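Local coordinates for plasmodesmata-located protein 8 (PDB 6GRF), which probably modulates cell-to-cell trafficking through plasmodesmata, carrying two cysteine-rich DUF26 domains on the outer side of the plasma membrane, at residues 35-47 / 64-78. Numbering follows the deposited sequence.
Sequences VVTSSSDASFNSF and GLYQCRDDLRSSDCS
Y66 reaches from strand 64-68 across to helix 35-39 and the loop after it, where its hydroxyl joins two polar groups. The OH donates to A42 O at 2.8 Å, approaching above the carbonyl plane, and accepts from S38 OG at 2.9 Å. S38 OG in turn accepts N45 ND2, linking helix, loop and edge strand. With chi1 at 71°, CG of Y66 sits between its backbone N and carbonyl carbon, which turns the ring toward helix 35-39. Tyrosine suits the site: V35 CG1 packs on CD2 (4.0 Å), N45 N lies over one face, and F47 CE2 meets the ring edge at CE2, while the hydroxyl satisfies A42 O.

Backbone bonds pair the strands antiparallel, from G64 with F47 to C68 N with S43 O (2.8 Å, 175°). On the other sheet face, the F44 ring runs nearly parallel to the Q67 amide (13° between planes) and touches L65 CB.

Serines join the loop at S40 to the start of helix 74-78: S74 OG donates to S40 O (3.2 Å), and a water bridges S78 OG and, weakly, S40 O. In this DUF26 domain the C68–C77 disulfide thus ties helix 74-78 covalently to its strand, whereas helix 35-39 is held through Y66 by polar and apolar contacts.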
loop_
_atom_site.group_PDB
_atom_site.type_symbol
_atom_site.label_atom_id
_atom_site.label_comp_id
_atom_site.label_asym_id
_atom_site.label_seq_id
_atom_site.Cartn_x
_atom_site.Cartn_y
_atom_site.Cartn_z
ATOM N N VAL A 35 6.028 9.846 -11.993
ATOM C CA VAL A 35 4.926 9.429 -11.140
ATOM C C VAL A 35 3.864 10.527 -11.130
ATOM O O VAL A 35 2.689 10.227 -11.206
ATOM C CB VAL A 35 5.436 9.090 -9.727
ATOM C CG1 VAL A 35 4.344 9.183 -8.686
ATOM C CG2 VAL A 35 6.108 7.722 -9.692
ATOM N N VAL A 36 4.296 11.789 -11.058
ATOM C CA VAL A 36 3.397 12.931 -11.044
ATOM C C VAL A 36 2.714 13.051 -12.416
ATOM O O VAL A 36 1.507 13.266 -12.493
ATOM C CB VAL A 36 4.128 14.229 -10.652
ATOM C CG1 VAL A 36 3.273 15.457 -10.916
ATOM C CG2 VAL A 36 4.594 14.202 -9.204
ATOM N N THR A 37 3.496 12.913 -13.490
ATOM C CA THR A 37 3.000 12.989 -14.860
ATOM C C THR A 37 1.923 11.915 -15.075
ATOM O O THR A 37 0.849 12.224 -15.562
ATOM C CB THR A 37 4.164 12.876 -15.861
ATOM O OG1 THR A 37 5.019 14.004 -15.675
ATOM C CG2 THR A 37 3.726 12.842 -17.309
ATOM N N SER A 38 2.227 10.668 -14.687
ATOM C CA SER A 38 1.361 9.490 -14.898
ATOM C C SER A 38 0.056 9.602 -14.096
ATOM O O SER A 38 -0.987 9.159 -14.559
ATOM C CB SER A 38 2.077 8.228 -14.532
ATOM O OG SER A 38 1.340 7.087 -14.940
ATOM N N SER A 39 0.170 10.142 -12.878
ATOM C CA SER A 39 -0.933 10.466 -11.953
ATOM C C SER A 39 -2.211 10.924 -12.669
ATOM O O SER A 39 -3.306 10.445 -12.355
ATOM C CB SER A 39 -0.498 11.540 -10.996
ATOM O OG SER A 39 -0.499 11.048 -9.679
ATOM N N SER A 40 -2.066 11.895 -13.575
ATOM C CA SER A 40 -3.177 12.615 -14.193
ATOM C C SER A 40 -4.246 11.655 -14.720
ATOM O O SER A 40 -5.419 11.958 -14.594
ATOM C CB SER A 40 -2.704 13.524 -15.294
ATOM O OG SER A 40 -1.363 13.925 -15.075
ATOM N N ASP A 41 -3.848 10.524 -15.323
ATOM C CA ASP A 41 -4.839 9.667 -16.000
ATOM C C ASP A 41 -4.580 8.166 -15.793
ATOM O O ASP A 41 -5.071 7.348 -16.569
ATOM C CB ASP A 41 -4.934 10.019 -17.488
ATOM C CG ASP A 41 -3.589 10.094 -18.179
ATOM O OD1 ASP A 41 -2.668 9.378 -17.736
ATOM O OD2 ASP A 41 -3.475 10.881 -19.146
ATOM N N ALA A 42 -3.877 7.789 -14.726
ATOM C CA ALA A 42 -3.852 6.393 -14.319
ATOM C C ALA A 42 -3.686 6.319 -12.800
ATOM O O ALA A 42 -2.914 7.077 -12.203
ATOM C CB ALA A 42 -2.762 5.639 -15.045
ATOM N N SER A 43 -4.447 5.404 -12.197
ATOM C CA SER A 43 -4.459 5.168 -10.765
ATOM C C SER A 43 -3.257 4.329 -10.311
ATOM O O SER A 43 -2.919 4.329 -9.138
ATOM C CB SER A 43 -5.749 4.512 -10.385
ATOM O OG SER A 43 -6.794 5.449 -10.540
ATOM N N PHE A 44 -2.655 3.592 -11.245
ATOM C CA PHE A 44 -1.491 2.760 -10.994
ATOM C C PHE A 44 -0.539 2.843 -12.190
ATOM O O PHE A 44 -0.968 2.880 -13.329
ATOM C CB PHE A 44 -1.888 1.294 -10.776
ATOM C CG PHE A 44 -0.735 0.348 -11.002
ATOM C CD1 PHE A 44 0.222 0.153 -10.022
ATOM C CD2 PHE A 44 -0.548 -0.267 -12.229
ATOM C CE1 PHE A 44 1.324 -0.659 -10.253
ATOM C CE2 PHE A 44 0.547 -1.090 -12.449
ATOM C CZ PHE A 44 1.485 -1.278 -11.463
ATOM N N ASN A 45 0.765 2.865 -11.918
ATOM C CA ASN A 45 1.743 2.654 -12.968
ATOM C C ASN A 45 3.067 2.189 -12.354
ATOM O O ASN A 45 3.349 2.387 -11.175
ATOM C CB ASN A 45 1.910 3.882 -13.865
ATOM C CG ASN A 45 2.087 3.511 -15.321
ATOM O OD1 ASN A 45 2.386 2.368 -15.636
ATOM N ND2 ASN A 45 1.908 4.459 -16.227
ATOM N N SER A 46 3.861 1.572 -13.223
ATOM C CA SER A 46 5.109 0.904 -12.951
ATOM C C SER A 46 6.219 1.614 -13.744
ATOM O O SER A 46 5.953 2.041 -14.840
ATOM C CB SER A 46 4.976 -0.509 -13.413
ATOM O OG SER A 46 5.835 -1.334 -12.671
ATOM N N PHE A 47 7.439 1.712 -13.198
ATOM C CA PHE A 47 8.531 2.397 -13.877
ATOM C C PHE A 47 9.873 1.707 -13.620
ATOM O O PHE A 47 10.115 1.169 -12.566
ATOM C CB PHE A 47 8.639 3.849 -13.419
ATOM C CG PHE A 47 7.369 4.635 -13.562
ATOM C CD1 PHE A 47 7.128 5.393 -14.693
ATOM C CD2 PHE A 47 6.414 4.609 -12.559
ATOM C CE1 PHE A 47 5.949 6.116 -14.814
ATOM C CE2 PHE A 47 5.241 5.337 -12.681
ATOM C CZ PHE A 47 5.015 6.094 -13.804
ATOM N N GLY A 64 10.137 1.453 -9.421
ATOM C CA GLY A 64 9.116 1.944 -8.532
ATOM C C GLY A 64 7.733 1.855 -9.131
ATOM O O GLY A 64 7.581 1.524 -10.301
ATOM N N LEU A 65 6.735 2.152 -8.285
ATOM C CA LEU A 65 5.342 2.211 -8.671
ATOM C C LEU A 65 4.582 3.127 -7.706
ATOM O O LEU A 65 5.096 3.531 -6.653
ATOM C CB LEU A 65 4.751 0.794 -8.698
ATOM C CG LEU A 65 4.886 -0.049 -7.424
ATOM C CD1 LEU A 65 4.015 0.458 -6.287
ATOM C CD2 LEU A 65 4.552 -1.491 -7.717
ATOM N N TYR A 66 3.356 3.467 -8.106
ATOM C CA TYR A 66 2.390 4.104 -7.250
ATOM C C TYR A 66 1.045 3.407 -7.461
ATOM O O TYR A 66 0.788 2.821 -8.504
ATOM C CB TYR A 66 2.290 5.605 -7.534
ATOM C CG TYR A 66 1.638 5.934 -8.854
ATOM C CD1 TYR A 66 0.283 6.209 -8.939
ATOM C CD2 TYR A 66 2.376 5.955 -10.027
ATOM C CE1 TYR A 66 -0.324 6.487 -10.153
ATOM C CE2 TYR A 66 1.783 6.238 -11.249
ATOM C CZ TYR A 66 0.426 6.501 -11.314
ATOM O OH TYR A 66 -0.160 6.769 -12.516
ATOM N N GLN A 67 0.196 3.473 -6.433
ATOM C CA GLN A 67 -1.168 2.947 -6.488
ATOM C C GLN A 67 -2.051 3.920 -5.706
ATOM O O GLN A 67 -1.832 4.087 -4.516
ATOM C CB GLN A 67 -1.185 1.525 -5.917
ATOM C CG GLN A 67 -2.566 0.896 -5.867
ATOM C CD GLN A 67 -3.102 0.650 -7.258
ATOM O OE1 GLN A 67 -4.011 1.333 -7.732
ATOM N NE2 GLN A 67 -2.558 -0.343 -7.919
ATOM N N CYS A 68 -2.989 4.581 -6.390
ATOM C CA CYS A 68 -4.031 5.351 -5.721
ATOM C C CYS A 68 -5.178 4.415 -5.333
ATOM O O CYS A 68 -5.342 3.349 -5.913
ATOM C CB CYS A 68 -4.579 6.466 -6.601
ATOM S SG CYS A 68 -3.352 7.750 -6.953
ATOM N N ARG A 69 -5.972 4.837 -4.348
ATOM C CA ARG A 69 -7.228 4.171 -4.071
ATOM C C ARG A 69 -8.052 4.172 -5.363
ATOM O O ARG A 69 -8.307 5.221 -5.929
ATOM C CB ARG A 69 -7.958 4.850 -2.910
ATOM C CG ARG A 69 -7.688 4.205 -1.559
ATOM C CD ARG A 69 -8.384 4.926 -0.414
ATOM N NE ARG A 69 -9.833 4.834 -0.462
ATOM C CZ ARG A 69 -10.552 3.904 0.168
ATOM N NH1 ARG A 69 -9.943 2.872 0.730
ATOM N NH2 ARG A 69 -11.871 4.007 0.245
ATOM N N ASP A 70 -8.441 2.976 -5.815
ATOM C CA ASP A 70 -9.151 2.775 -7.081
ATOM C C ASP A 70 -10.562 3.379 -7.040
ATOM O O ASP A 70 -11.180 3.525 -8.082
ATOM C CB ASP A 70 -9.257 1.285 -7.426
ATOM C CG ASP A 70 -8.176 0.758 -8.354
ATOM O OD1 ASP A 70 -7.780 1.498 -9.280
ATOM O OD2 ASP A 70 -7.743 -0.400 -8.152
ATOM N N ASP A 71 -11.075 3.703 -5.848
ATOM C CA ASP A 71 -12.433 4.258 -5.710
ATOM C C ASP A 71 -12.388 5.793 -5.628
ATOM O O ASP A 71 -13.333 6.407 -5.128
ATOM C CB ASP A 71 -13.177 3.654 -4.509
ATOM C CG ASP A 71 -12.467 3.813 -3.171
ATOM O OD1 ASP A 71 -11.232 3.943 -3.177
ATOM O OD2 ASP A 71 -13.153 3.792 -2.133
ATOM N N LEU A 72 -11.318 6.409 -6.144
ATOM C CA LEU A 72 -11.164 7.869 -6.101
ATOM C C LEU A 72 -10.963 8.435 -7.511
ATOM O O LEU A 72 -10.520 7.737 -8.423
ATOM C CB LEU A 72 -9.992 8.234 -5.185
ATOM C CG LEU A 72 -10.298 8.203 -3.685
ATOM C CD1 LEU A 72 -9.134 8.780 -2.893
ATOM C CD2 LEU A 72 -11.593 8.942 -3.354
ATOM N N ARG A 73 -11.284 9.727 -7.647
ATOM C CA ARG A 73 -11.300 10.448 -8.915
ATOM C C ARG A 73 -9.857 10.759 -9.338
ATOM O O ARG A 73 -8.944 10.717 -8.511
ATOM C CB ARG A 73 -12.129 11.732 -8.775
ATOM C CG ARG A 73 -13.541 11.521 -8.241
ATOM C CD ARG A 73 -14.262 12.817 -7.903
ATOM N NE ARG A 73 -13.678 13.509 -6.760
ATOM C CZ ARG A 73 -14.064 14.703 -6.317
ATOM N NH1 ARG A 73 -15.033 15.361 -6.935
ATOM N NH2 ARG A 73 -13.478 15.235 -5.258
ATOM N N SER A 74 -9.682 11.071 -10.630
ATOM C CA SER A 74 -8.380 11.415 -11.252
ATOM C C SER A 74 -7.655 12.497 -10.439
ATOM O O SER A 74 -6.541 12.271 -9.936
ATOM C CB SER A 74 -8.554 11.871 -12.691
ATOM O OG SER A 74 -8.280 10.821 -13.609
ATOM N N SER A 75 -8.300 13.668 -10.344
ATOM C CA SER A 75 -7.738 14.867 -9.734
ATOM C C SER A 75 -7.337 14.596 -8.279
ATOM O O SER A 75 -6.369 15.180 -7.789
ATOM C CB SER A 75 -8.699 16.021 -9.824
ATOM O OG SER A 75 -9.841 15.790 -9.015
ATOM N N ASP A 76 -8.082 13.713 -7.601
ATOM C CA ASP A 76 -7.800 13.350 -6.212
ATOM C C ASP A 76 -6.548 12.468 -6.143
ATOM O O ASP A 76 -5.759 12.575 -5.203
ATOM C CB ASP A 76 -8.995 12.651 -5.565
ATOM C CG ASP A 76 -10.106 13.603 -5.167
ATOM O OD1 ASP A 76 -11.109 13.668 -5.903
ATOM O OD2 ASP A 76 -9.962 14.266 -4.125
ATOM N N CYS A 77 -6.390 11.582 -7.129
ATOM C CA CYS A 77 -5.232 10.691 -7.200
ATOM C C CYS A 77 -3.953 11.527 -7.413
ATOM O O CYS A 77 -2.962 11.311 -6.720
ATOM C CB CYS A 77 -5.464 9.615 -8.259
ATOM S SG CYS A 77 -4.004 8.636 -8.692
ATOM N N SER A 78 -4.008 12.523 -8.312
ATOM C CA SER A 78 -2.876 13.430 -8.608
ATOM C C SER A 78 -2.475 14.248 -7.376
ATOM O O SER A 78 -1.296 14.369 -7.066
ATOM C CB SER A 78 -3.195 14.345 -9.752
ATOM O OG SER A 78 -3.363 13.603 -10.952
HETATM O O HOH W 1 -5.628 14.564 -12.449
#